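Local coordinates for protein tapirin (Caldicellulosiruptor kristjanssonii, PDB 6N2B) that probably binds cellulose at the surface of an extremely thermophilic bacterium through its calcium-binding, beta-helical C-terminal domain, at residues Ser332-Gly345 against Thr354-Val368. Numbering follows the deposited sequence. Where two conformers were deposited one is given.
Sequences SIGIVKKLTVTDNG and TLYCDQLEVRNNGRV
K338 reaches across to the next strand and grips E361. Its CB lies 4.1 Å from Q359 O. CG, anti to the backbone N (chi1 -159°), packs on Q359 CB at 3.7 Å. CD passes Q359 OE1, and CE lies 3.8 Å from E361 CB. The side chain runs extended to NZ, which meets E361 OE2 at 2.6 Å, nearly along the carboxylate C-O axis, in a salt bridge. The other carboxylate oxygen, E361 OE1, takes R363 NE from above the carboxylate plane, so two cations hold the group.

On the side opposite K338, L339 CD2 meets L355 CD2 of the neighbouring face obliquely, at 3.6 Å, and L339 lies side by side with L360. V341 CG2 touches V368 CG2 at 3.9 Å. L339, V341, L355, L360 and V368 come from three faces of the coil and meet in its buried aliphatic interior. The backbones pair in parallel, as in E361 N to L339 O at 3.0 Å, and the chain turns a corner at K337 and, one coil later, at D358. Each segment then makes a type I' turn, T342-G345 and R363-G366; the second turn lies beside the first, and N344 N donates a hydrogen bond to N364 O. Equivalent positions repeated on successive coils, with an apolar interior, are characteristic of a parallel beta-helix.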
ATOM      1  N   SER A 332       7.206 -14.065 -13.873  1.00 28.31           N
ATOM      2  CA  SER A 332       6.538 -15.308 -14.227  1.00 22.48           C
ATOM      3  C   SER A 332       5.423 -15.151 -15.268  1.00 26.70           C
ATOM      4  O   SER A 332       5.379 -15.927 -16.229  1.00 24.96           O
ATOM      5  CB  SER A 332       6.005 -15.973 -12.963  1.00 24.20           C
ATOM      6  OG  SER A 332       5.403 -17.212 -13.266  1.00 35.60           O
ATOM      7  N   ILE A 333       4.512 -14.185 -15.118  1.00 31.61           N
ATOM      8  CA  ILE A 333       3.402 -14.068 -16.073  1.00 34.45           C
ATOM      9  C   ILE A 333       2.877 -12.637 -16.119  1.00 30.39           C
ATOM     10  O   ILE A 333       2.893 -11.912 -15.120  1.00 32.03           O
ATOM     11  CB  ILE A 333       2.271 -15.075 -15.742  1.00 23.68           C
ATOM     12  CG1 ILE A 333       1.289 -15.183 -16.901  1.00 24.92           C
ATOM     13  CG2 ILE A 333       1.560 -14.671 -14.485  1.00 25.61           C
ATOM     14  CD1 ILE A 333       0.329 -16.353 -16.763  1.00 33.93           C
ATOM     15  N   GLY A 334       2.410 -12.235 -17.294  1.00 26.86           N
ATOM     16  CA  GLY A 334       1.752 -10.960 -17.474  1.00 26.54           C
ATOM     17  C   GLY A 334       0.595 -11.077 -18.449  1.00 33.04           C
ATOM     18  O   GLY A 334       0.710 -11.748 -19.482  1.00 27.61           O
ATOM     19  N   ILE A 335      -0.537 -10.462 -18.104  1.00 31.87           N
ATOM     20  CA  ILE A 335      -1.687 -10.342 -18.993  1.00 26.97           C
ATOM     21  C   ILE A 335      -2.217  -8.924 -18.888  1.00 26.89           C
ATOM     22  O   ILE A 335      -2.887  -8.580 -17.910  1.00 33.19           O
ATOM     23  CB  ILE A 335      -2.803 -11.337 -18.648  1.00 27.02           C
ATOM     24  CG1 ILE A 335      -2.246 -12.742 -18.447  1.00 23.15           C
ATOM     25  CG2 ILE A 335      -3.866 -11.290 -19.723  1.00 30.75           C
ATOM     26  CD1 ILE A 335      -3.284 -13.754 -17.988  1.00 23.63           C
ATOM     27  N   VAL A 336      -1.923  -8.090 -19.883  1.00 29.75           N
ATOM     28  CA  VAL A 336      -2.260  -6.674 -19.838  1.00 31.22           C
ATOM     29  C   VAL A 336      -2.907  -6.276 -21.157  1.00 30.86           C
ATOM     30  O   VAL A 336      -2.794  -6.973 -22.164  1.00 33.43           O
ATOM     31  CB  VAL A 336      -1.027  -5.786 -19.558  1.00 25.37           C
ATOM     32  CG1 VAL A 336      -0.187  -6.385 -18.466  1.00 18.99           C
ATOM     33  CG2 VAL A 336      -0.210  -5.580 -20.823  1.00 25.11           C
ATOM     34  N   LYS A 337      -3.619  -5.149 -21.123  1.00 27.22           N
ATOM     35  CA  LYS A 337      -4.203  -4.589 -22.335  1.00 30.50           C
ATOM     36  C   LYS A 337      -3.115  -4.044 -23.252  1.00 31.26           C
ATOM     37  O   LYS A 337      -3.120  -4.290 -24.464  1.00 35.89           O
ATOM     38  CB  LYS A 337      -5.208  -3.485 -21.968  1.00 38.57           C
ATOM     39  CG  LYS A 337      -6.071  -2.919 -23.124  1.00 42.34           C
ATOM     40  CD  LYS A 337      -7.061  -3.975 -23.628  1.00 63.28           C
ATOM     41  CE  LYS A 337      -8.245  -3.356 -24.356  1.00 61.52           C
ATOM     42  NZ  LYS A 337      -8.782  -4.271 -25.410  1.00 63.98           N
ATOM     43  N   LYS A 338      -2.172  -3.306 -22.687  1.00 26.12           N
ATOM     44  CA  LYS A 338      -1.125  -2.667 -23.460  1.00 24.35           C
ATOM     45  C   LYS A 338       0.124  -2.561 -22.592  1.00 28.47           C
ATOM     46  O   LYS A 338       0.044  -2.366 -21.376  1.00 24.26           O
ATOM     47  CB  LYS A 338      -1.564  -1.280 -23.965  1.00 28.11           C
ATOM     48  CG  LYS A 338      -0.757  -0.773 -25.154  1.00 32.81           C
ATOM     49  CD  LYS A 338      -1.164   0.613 -25.626  1.00 29.22           C
ATOM     50  CE  LYS A 338      -0.322   1.016 -26.856  1.00 41.04           C
ATOM     51  NZ  LYS A 338      -0.555   2.389 -27.400  1.00 30.17           N
ATOM     52  N   LEU A 339       1.279  -2.742 -23.220  1.00 34.84           N
ATOM     53  CA  LEU A 339       2.555  -2.414 -22.608  1.00 25.81           C
ATOM     54  C   LEU A 339       3.202  -1.390 -23.512  1.00 23.77           C
ATOM     55  O   LEU A 339       3.329  -1.629 -24.714  1.00 28.73           O
ATOM     56  CB  LEU A 339       3.449  -3.644 -22.462  1.00 22.82           C
ATOM     57  CG  LEU A 339       4.897  -3.308 -22.089  1.00 27.14           C
ATOM     58  CD1 LEU A 339       4.987  -2.718 -20.672  1.00 20.62           C
ATOM     59  CD2 LEU A 339       5.812  -4.517 -22.241  1.00 15.52           C
ATOM     60  N   THR A 340       3.555  -0.236 -22.963  1.00 22.96           N
ATOM     61  CA  THR A 340       4.271   0.759 -23.747  1.00 27.35           C
ATOM     62  C   THR A 340       5.532   1.142 -22.994  1.00 27.75           C
ATOM     63  O   THR A 340       5.480   1.470 -21.809  1.00 31.53           O
ATOM     64  CB  THR A 340       3.401   1.999 -24.081  1.00 30.02           C
ATOM     65  OG1 THR A 340       3.473   2.974 -23.039  1.00 46.74           O
ATOM     66  CG2 THR A 340       1.970   1.607 -24.280  1.00 22.54           C
ATOM     67  N   VAL A 341       6.665   1.057 -23.673  1.00 28.86           N
ATOM     68  CA  VAL A 341       7.949   1.482 -23.138  1.00 32.02           C
ATOM     69  C   VAL A 341       8.406   2.678 -23.963  1.00 31.45           C
ATOM     70  O   VAL A 341       8.471   2.601 -25.194  1.00 38.26           O
ATOM     71  CB  VAL A 341       8.971   0.335 -23.164  1.00 28.01           C
ATOM     72  CG1 VAL A 341      10.225   0.703 -22.386  1.00 26.56           C
ATOM     73  CG2 VAL A 341       8.341  -0.910 -22.590  1.00 19.90           C
ATOM     74  N   THR A 342       8.687   3.793 -23.296  1.00 30.15           N
ATOM     75  CA  THR A 342       9.056   5.034 -23.962  1.00 31.58           C
ATOM     76  C   THR A 342      10.129   5.716 -23.135  1.00 35.02           C
ATOM     77  O   THR A 342      10.388   5.344 -21.990  1.00 32.26           O
ATOM     78  CB  THR A 342       7.858   5.988 -24.104  1.00 44.79           C
ATOM     79  OG1 THR A 342       6.661   5.236 -24.315  1.00 54.73           O
ATOM     80  CG2 THR A 342       8.045   6.972 -25.268  1.00 42.56           C
ATOM     81  N   ASP A 343      10.743   6.731 -23.731  1.00 36.43           N
ATOM     82  CA  ASP A 343      11.540   7.707 -23.001  1.00 39.08           C
ATOM     83  C   ASP A 343      12.553   7.022 -22.086  1.00 30.90           C
ATOM     84  O   ASP A 343      12.701   7.359 -20.912  1.00 36.42           O
ATOM     85  CB  ASP A 343      10.632   8.670 -22.221  1.00 37.71           C
ATOM     86  CG  ASP A 343       9.503   9.267 -23.088  1.00 40.37           C
ATOM     87  OD1 ASP A 343       9.771   9.925 -24.126  1.00 39.91           O
ATOM     88  OD2 ASP A 343       8.329   9.063 -22.732  1.00 44.53           O
ATOM     89  N   ASN A 344      13.238   6.025 -22.645  1.00 34.25           N
ATOM     90  CA  ASN A 344      14.355   5.309 -22.032  1.00 35.18           C
ATOM     91  C   ASN A 344      13.937   4.312 -20.971  1.00 34.01           C
ATOM     92  O   ASN A 344      14.768   3.902 -20.161  1.00 35.27           O
ATOM     93  CB  ASN A 344      15.382   6.259 -21.424  1.00 32.90           C
ATOM     94  CG  ASN A 344      16.174   6.970 -22.470  1.00 45.83           C
ATOM     95  OD1 ASN A 344      16.021   8.174 -22.667  1.00 50.80           O
ATOM     96  ND2 ASN A 344      17.030   6.228 -23.165  1.00 52.38           N
ATOM     97  N   GLY A 345      12.684   3.890 -20.956  1.00 35.04           N
ATOM     98  CA  GLY A 345      12.288   2.797 -20.098  1.00 39.12           C
ATOM     99  C   GLY A 345      12.937   1.486 -20.513  1.00 38.02           C
ATOM    100  O   GLY A 345      13.677   1.388 -21.497  1.00 42.24           O
ATOM    101  N   THR A 354       6.082 -15.498 -19.278  1.00 23.94           N
ATOM    102  CA  THR A 354       5.344 -15.167 -20.491  1.00 24.10           C
ATOM    103  C   THR A 354       4.536 -13.902 -20.257  1.00 22.41           C
ATOM    104  O   THR A 354       3.766 -13.825 -19.298  1.00 31.89           O
ATOM    105  CB  THR A 354       4.400 -16.297 -20.927  1.00 27.54           C
ATOM    106  OG1 THR A 354       5.150 -17.495 -21.189  1.00 33.95           O
ATOM    107  CG2 THR A 354       3.671 -15.899 -22.179  1.00 21.10           C
ATOM    108  N   LEU A 355       4.709 -12.917 -21.123  1.00 25.69           N
ATOM    109  CA  LEU A 355       3.844 -11.747 -21.160  1.00 24.86           C
ATOM    110  C   LEU A 355       2.827 -11.907 -22.288  1.00 30.21           C
ATOM    111  O   LEU A 355       3.195 -12.277 -23.406  1.00 39.28           O
ATOM    112  CB  LEU A 355       4.671 -10.474 -21.366  1.00 20.67           C
ATOM    113  CG  LEU A 355       3.867  -9.213 -21.727  1.00 25.98           C
ATOM    114  CD1 LEU A 355       2.792  -8.951 -20.691  1.00 30.22           C
ATOM    115  CD2 LEU A 355       4.747  -7.977 -21.874  1.00 19.61           C
ATOM    116  N   TYR A 356       1.555 -11.640 -21.998  1.00 29.39           N
ATOM    117  CA  TYR A 356       0.531 -11.474 -23.024  1.00 25.90           C
ATOM    118  C   TYR A 356       0.028 -10.046 -22.968  1.00 28.06           C
ATOM    119  O   TYR A 356      -0.314  -9.557 -21.890  1.00 33.24           O
ATOM    120  CB  TYR A 356      -0.652 -12.423 -22.833  1.00 28.10           C
ATOM    121  CG  TYR A 356      -0.293 -13.882 -22.646  1.00 39.02           C
ATOM    122  CD1 TYR A 356       0.158 -14.353 -21.409  1.00 26.58           C
ATOM    123  CD2 TYR A 356      -0.429 -14.800 -23.696  1.00 31.18           C
ATOM    124  CE1 TYR A 356       0.472 -15.685 -21.217  1.00 27.51           C
ATOM    125  CE2 TYR A 356      -0.113 -16.146 -23.513  1.00 30.36           C
ATOM    126  CZ  TYR A 356       0.339 -16.580 -22.268  1.00 36.11           C
ATOM    127  OH  TYR A 356       0.668 -17.901 -22.066  1.00 29.22           O
ATOM    128  N   CYS A 357      -0.021  -9.379 -24.115  1.00 25.18           N
ATOM    129  CA  CYS A 357      -0.642  -8.067 -24.188  1.00 22.22           C
ATOM    130  C   CYS A 357      -1.379  -7.939 -25.506  1.00 30.33           C
ATOM    131  O   CYS A 357      -0.907  -8.433 -26.527  1.00 30.75           O
ATOM    132  CB  CYS A 357       0.383  -6.946 -24.054  1.00 30.43           C
ATOM    133  SG  CYS A 357       1.757  -7.015 -25.228  1.00 29.54           S
ATOM    134  N   ASP A 358      -2.549  -7.293 -25.481  1.00 38.53           N
ATOM    135  CA  ASP A 358      -3.277  -7.071 -26.724  1.00 31.95           C
ATOM    136  C   ASP A 358      -2.485  -6.162 -27.650  1.00 31.89           C
ATOM    137  O   ASP A 358      -2.480  -6.358 -28.870  1.00 30.04           O
ATOM    138  CB  ASP A 358      -4.663  -6.488 -26.433  1.00 38.01           C
ATOM    139  CG  ASP A 358      -5.462  -6.200 -27.706  1.00 48.74           C
ATOM    140  OD1 ASP A 358      -5.977  -7.163 -28.330  1.00 49.99           O
ATOM    141  OD2 ASP A 358      -5.576  -5.007 -28.085  1.00 50.07           O
ATOM    142  N   GLN A 359      -1.779  -5.185 -27.086  1.00 27.34           N
ATOM    143  CA  GLN A 359      -0.949  -4.287 -27.870  1.00 35.88           C
ATOM    144  C   GLN A 359       0.408  -4.094 -27.207  1.00 37.29           C
ATOM    145  O   GLN A 359       0.533  -4.108 -25.977  1.00 34.56           O
ATOM    146  CB  GLN A 359      -1.624  -2.928 -28.059  1.00 38.73           C
ATOM    147  CG  GLN A 359      -2.698  -2.950 -29.111  1.00 49.39           C
ATOM    148  CD  GLN A 359      -3.484  -1.677 -29.135  1.00 58.35           C
ATOM    149  OE1 GLN A 359      -2.914  -0.578 -29.192  1.00 63.93           O
ATOM    150  NE2 GLN A 359      -4.807  -1.804 -29.083  1.00 52.63           N
ATOM    151  N   LEU A 360       1.424  -3.897 -28.043  1.00 25.24           N
ATOM    152  CA  LEU A 360       2.775  -3.620 -27.583  1.00 18.02           C
ATOM    153  C   LEU A 360       3.322  -2.431 -28.356  1.00 26.21           C
ATOM    154  O   LEU A 360       3.436  -2.484 -29.582  1.00 36.64           O
ATOM    155  CB  LEU A 360       3.670  -4.840 -27.767  1.00 25.26           C
ATOM    156  CG  LEU A 360       5.173  -4.590 -27.662  1.00 27.59           C
ATOM    157  CD1 LEU A 360       5.534  -4.045 -26.293  1.00 19.22           C
ATOM    158  CD2 LEU A 360       5.898  -5.881 -27.942  1.00 23.61           C
ATOM    159  N   GLU A 361       3.662  -1.366 -27.642  1.00 29.47           N
ATOM    160  CA  GLU A 361       4.237  -0.165 -28.228  1.00 29.58           C
ATOM    161  C   GLU A 361       5.591   0.090 -27.586  1.00 28.91           C
ATOM    162  O   GLU A 361       5.702   0.067 -26.360  1.00 30.84           O
ATOM    163  CB  GLU A 361       3.308   1.036 -28.020  1.00 33.95           C
ATOM    164  CG  GLU A 361       3.728   2.308 -28.761  1.00 46.94           C
ATOM    165  CD  GLU A 361       2.946   3.536 -28.314  1.00 51.45           C
ATOM    166  OE1 GLU A 361       3.581   4.589 -28.059  1.00 45.18           O
ATOM    167  OE2 GLU A 361       1.700   3.441 -28.212  1.00 56.47           O
ATOM    168  N   VAL A 362       6.618   0.307 -28.407  1.00 32.02           N
ATOM    169  CA  VAL A 362       7.949   0.696 -27.949  1.00 26.07           C
ATOM    170  C   VAL A 362       8.375   1.920 -28.751  1.00 42.46           C
ATOM    171  O   VAL A 362       8.084   2.017 -29.949  1.00 54.61           O
ATOM    172  CB  VAL A 362       8.974  -0.450 -28.098  1.00 30.37           C
ATOM    173  CG1 VAL A 362      10.312  -0.087 -27.428  1.00 22.22           C
ATOM    174  CG2 VAL A 362       8.413  -1.742 -27.528  1.00 19.43           C
ATOM    175  N   ARG A 363       9.068   2.852 -28.099  1.00 33.27           N
ATOM    176  CA  ARG A 363       9.173   4.203 -28.624  1.00 34.30           C
ATOM    177  C   ARG A 363      10.323   4.910 -27.923  1.00 40.54           C
ATOM    178  O   ARG A 363      10.793   4.456 -26.879  1.00 38.98           O
ATOM    179  CB  ARG A 363       7.847   4.945 -28.414  1.00 40.99           C
ATOM    180  CG  ARG A 363       7.650   6.250 -29.157  1.00 44.23           C
ATOM    181  CD  ARG A 363       6.160   6.513 -29.364  1.00 58.51           C
ATOM    182  NE  ARG A 363       5.485   5.411 -30.062  1.00 77.41           N
ATOM    183  CZ  ARG A 363       5.417   5.265 -31.392  1.00 78.61           C
ATOM    184  NH1 ARG A 363       5.981   6.158 -32.207  1.00 58.19           N
ATOM    185  NH2 ARG A 363       4.776   4.217 -31.913  1.00 61.33           N
ATOM    186  N   ASN A 364      10.782   6.008 -28.534  0.51 40.48           N
ATOM    187  CA  ASN A 364      11.754   6.936 -27.957  0.51 40.01           C
ATOM    188  C   ASN A 364      12.785   6.262 -27.058  0.51 42.47           C
ATOM    189  O   ASN A 364      12.866   6.578 -25.866  0.51 42.53           O
ATOM    190  CB  ASN A 364      11.036   8.030 -27.159  0.51 38.90           C
ATOM    191  CG  ASN A 364      10.080   8.853 -28.008  0.51 43.76           C
ATOM    192  OD1 ASN A 364      10.191   8.890 -29.236  0.51 48.23           O
ATOM    193  ND2 ASN A 364       9.134   9.527 -27.351  0.51 47.25           N
ATOM    194  N   ASN A 365      13.555   5.323 -27.609  1.00 41.99           N
ATOM    195  CA  ASN A 365      14.636   4.613 -26.920  1.00 47.78           C
ATOM    196  C   ASN A 365      14.156   3.688 -25.814  1.00 42.41           C
ATOM    197  O   ASN A 365      14.971   3.231 -25.003  1.00 42.59           O
ATOM    198  CB  ASN A 365      15.693   5.568 -26.350  1.00 42.49           C
ATOM    199  CG  ASN A 365      16.572   6.159 -27.431  1.00 54.25           C
ATOM    200  OD1 ASN A 365      16.649   7.381 -27.568  1.00 54.65           O
ATOM    201  ND2 ASN A 365      17.227   5.294 -28.221  1.00 47.33           N
ATOM    202  N   GLY A 366      12.863   3.388 -25.756  1.00 39.18           N
ATOM    203  CA  GLY A 366      12.423   2.275 -24.941  1.00 38.92           C
ATOM    204  C   GLY A 366      13.073   0.982 -25.398  1.00 40.21           C
ATOM    205  O   GLY A 366      13.430   0.817 -26.567  1.00 37.21           O
ATOM    206  N   ARG A 367      13.250   0.062 -24.455  1.00 40.32           N
ATOM    207  CA  ARG A 367      13.831  -1.240 -24.738  1.00 34.75           C
ATOM    208  C   ARG A 367      12.973  -2.319 -24.102  1.00 39.56           C
ATOM    209  O   ARG A 367      12.525  -2.169 -22.965  1.00 40.90           O
ATOM    210  CB  ARG A 367      15.274  -1.330 -24.214  1.00 40.43           C
ATOM    211  CG  ARG A 367      16.158  -0.177 -24.668  1.00 45.24           C
ATOM    212  CD  ARG A 367      17.636  -0.561 -24.744  1.00 49.49           C
ATOM    213  NE  ARG A 367      18.152  -1.192 -23.522  1.00 65.53           N
ATOM    214  CZ  ARG A 367      18.239  -0.600 -22.326  1.00 62.56           C
ATOM    215  NH1 ARG A 367      17.832   0.657 -22.150  1.00 63.01           N
ATOM    216  NH2 ARG A 367      18.736  -1.269 -21.293  1.00 54.74           N
ATOM    217  N   VAL A 368      12.723  -3.396 -24.837  1.00 38.62           N
ATOM    218  CA  VAL A 368      12.138  -4.604 -24.265  1.00 32.09           C
ATOM    219  C   VAL A 368      13.143  -5.724 -24.449  1.00 34.65           C
ATOM    220  O   VAL A 368      13.567  -6.000 -25.576  1.00 45.00           O
ATOM    221  CB  VAL A 368      10.801  -4.983 -24.912  1.00 31.01           C
ATOM    222  CG1 VAL A 368      10.502  -6.468 -24.651  1.00 26.41           C
ATOM    223  CG2 VAL A 368       9.690  -4.104 -24.406  1.00 27.47           C
TER